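Local coordinates for oxidoreductase, short chain dehydrogenase/reductase family protein (Bifidobacterium adolescentis L2-32, PDB 6OW4), which probably reduces the side-chain carbonyl of steroids as an NADH-dependent 20beta-hydroxysteroid dehydrogenase of the short-chain dehydrogenase/reductase family, at residues 41-46 / 119-124. Residues are numbered along the deposited sequence; the frame is centred on the assembly and turned at random. Where two conformers were deposited one is given.
Sequences GRKGFV and LGTVDF
The ring of F124 lies flat over the backbone of G44 where two neighbouring parallel strands of the Rossmann fold, 42-47 and 124-127, run side by side. G44 CA sits 3.5 Å from the centre of that ring, a CH-pi contact 11° off the ring normal. Glycine suits position 44, since a CB would collide with F124 O. F124 CG lies between the backbone N and the carbonyl carbon (chi1 65°), and beyond it CE2 comes to 3.3 Å from G44 N. An alanine in place of F124 would probably leave the G44 backbone without its aromatic cover and open a gap against A66 and M39.

Just before F124, D123 holds K43. With CG anti to its own carbonyl carbon (chi1 -63°), the carboxylate lies beside the K43 amide and takes it through the anti lone pair of OD2, with K43 N to D123 OD2 at 2.8 Å. The aliphatic part of K43 runs extended past the turn after helix 105-119, CD lying 3.4 Å from L119 O. G120, just past that helix, has positive phi, and a CB there would jam against the carbonyl O of L119 and run into K43 NZ. Farther along, apolar F45 and V122 meet against helix 142-170, F45 touching T159 and A163 and V122 touching I166: V122 CG2 approaches the edge of the F45 ring, 4.0 Å from CD1.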
loop_
_atom_site.group_PDB
_atom_site.type_symbol
_atom_site.label_atom_id
_atom_site.label_comp_id
_atom_site.label_asym_id
_atom_site.label_seq_id
_atom_site.Cartn_x
_atom_site.Cartn_y
_atom_site.Cartn_z
ATOM N N GLY F 41 -11.888 34.529 0.292
ATOM C CA GLY F 41 -13.270 34.342 0.771
ATOM C C GLY F 41 -13.452 33.021 1.500
ATOM O O GLY F 41 -14.609 32.559 1.583
ATOM N N ARG F 42 -12.363 32.439 2.021
ATOM C CA ARG F 42 -12.379 31.140 2.749
ATOM C C ARG F 42 -11.849 31.346 4.171
ATOM O O ARG F 42 -11.024 32.263 4.367
ATOM C CB ARG F 42 -11.557 30.085 2.002
ATOM C CG ARG F 42 -12.265 29.501 0.788
ATOM C CD ARG F 42 -11.559 28.290 0.207
ATOM N NE ARG F 42 -11.581 27.136 1.098
ATOM C CZ ARG F 42 -11.204 25.902 0.764
ATOM N NH1 ARG F 42 -10.768 25.639 -0.457
ATOM N NH2 ARG F 42 -11.262 24.932 1.659
ATOM N N LYS F 43 -12.320 30.519 5.105
ATOM C CA LYS F 43 -12.003 30.604 6.553
ATOM C C LYS F 43 -11.747 29.190 7.083
ATOM O O LYS F 43 -12.407 28.250 6.603
ATOM C CB LYS F 43 -13.156 31.280 7.300
ATOM C CG LYS F 43 -13.695 32.542 6.640
ATOM C CD LYS F 43 -14.802 33.201 7.419
ATOM C CE LYS F 43 -15.343 34.436 6.733
ATOM N NZ LYS F 43 -16.666 34.821 7.277
ATOM N N GLY F 44 -10.821 29.057 8.034
ATOM C CA GLY F 44 -10.433 27.763 8.624
ATOM C C GLY F 44 -9.473 27.950 9.780
ATOM O O GLY F 44 -9.174 29.110 10.110
ATOM N N PHE F 45 -9.001 26.850 10.371
ATOM C CA PHE F 45 -8.077 26.867 11.532
ATOM C C PHE F 45 -6.941 25.861 11.319
ATOM O O PHE F 45 -7.081 24.923 10.511
ATOM C CB PHE F 45 -8.846 26.614 12.831
ATOM C CG PHE F 45 -9.414 25.227 12.994
ATOM C CD1 PHE F 45 -10.695 24.924 12.556
ATOM C CD2 PHE F 45 -8.676 24.231 13.615
ATOM C CE1 PHE F 45 -11.217 23.651 12.722
ATOM C CE2 PHE F 45 -9.201 22.958 13.780
ATOM C CZ PHE F 45 -10.470 22.670 13.333
ATOM N N VAL F 46 -5.840 26.086 12.037
ATOM C CA VAL F 46 -4.602 25.254 12.017
ATOM C C VAL F 46 -4.237 24.928 13.468
ATOM O O VAL F 46 -4.073 25.879 14.254
ATOM C CB VAL F 46 -3.449 25.985 11.302
ATOM C CG1 VAL F 46 -2.155 25.188 11.365
ATOM C CG2 VAL F 46 -3.802 26.333 9.861
ATOM N N LEU F 119 -14.626 33.850 13.907
ATOM C CA LEU F 119 -14.118 33.680 12.517
ATOM C C LEU F 119 -15.279 33.780 11.516
ATOM O O LEU F 119 -15.132 34.518 10.521
ATOM C CB LEU F 119 -13.400 32.330 12.410
ATOM C CG LEU F 119 -12.155 32.301 11.524
ATOM C CD1 LEU F 119 -11.087 33.255 12.040
ATOM C CD2 LEU F 119 -11.598 30.889 11.434
ATOM N N GLY F 120 -16.376 33.060 11.771
ATOM C CA GLY F 120 -17.581 33.046 10.919
ATOM C C GLY F 120 -17.994 31.630 10.558
ATOM O O GLY F 120 -19.164 31.280 10.797
ATOM N N THR F 121 -17.066 30.848 9.997
ATOM C CA THR F 121 -17.270 29.427 9.602
ATOM C C THR F 121 -15.912 28.738 9.426
ATOM O O THR F 121 -14.877 29.394 9.667
ATOM C CB THR F 121 -18.119 29.317 8.327
ATOM O OG1 THR F 121 -18.400 27.934 8.107
ATOM C CG2 THR F 121 -17.445 29.902 7.104
ATOM N N VAL F 122 -15.934 27.465 9.018
ATOM C CA VAL F 122 -14.728 26.623 8.757
ATOM C C VAL F 122 -14.894 25.963 7.382
ATOM O O VAL F 122 -15.733 25.049 7.263
ATOM C CB VAL F 122 -14.522 25.590 9.883
ATOM C CG1 VAL F 122 -13.476 24.542 9.530
ATOM C CG2 VAL F 122 -14.165 26.266 11.199
ATOM N N ASP F 123 -14.135 26.441 6.388
ATOM C CA ASP F 123 -14.044 25.875 5.014
ATOM C C ASP F 123 -12.932 24.820 4.974
ATOM O O ASP F 123 -13.056 23.870 4.184
ATOM C CB ASP F 123 -13.758 26.959 3.971
ATOM C CG ASP F 123 -14.852 28.004 3.842
ATOM O OD1 ASP F 123 -15.922 27.670 3.295
ATOM O OD2 ASP F 123 -14.626 29.144 4.293
ATOM N N PHE F 124 -11.878 24.997 5.773
ATOM C CA PHE F 124 -10.724 24.066 5.861
ATOM C C PHE F 124 -10.270 23.926 7.318
ATOM O O PHE F 124 -10.533 24.832 8.129
ATOM C CB PHE F 124 -9.568 24.562 4.990
ATOM C CG PHE F 124 -8.978 25.873 5.441
ATOM C CD1 PHE F 124 -7.934 25.905 6.355
ATOM C CD2 PHE F 124 -9.477 27.076 4.968
ATOM C CE1 PHE F 124 -7.399 27.113 6.777
ATOM C CE2 PHE F 124 -8.937 28.282 5.388
ATOM C CZ PHE F 124 -7.899 28.299 6.291
#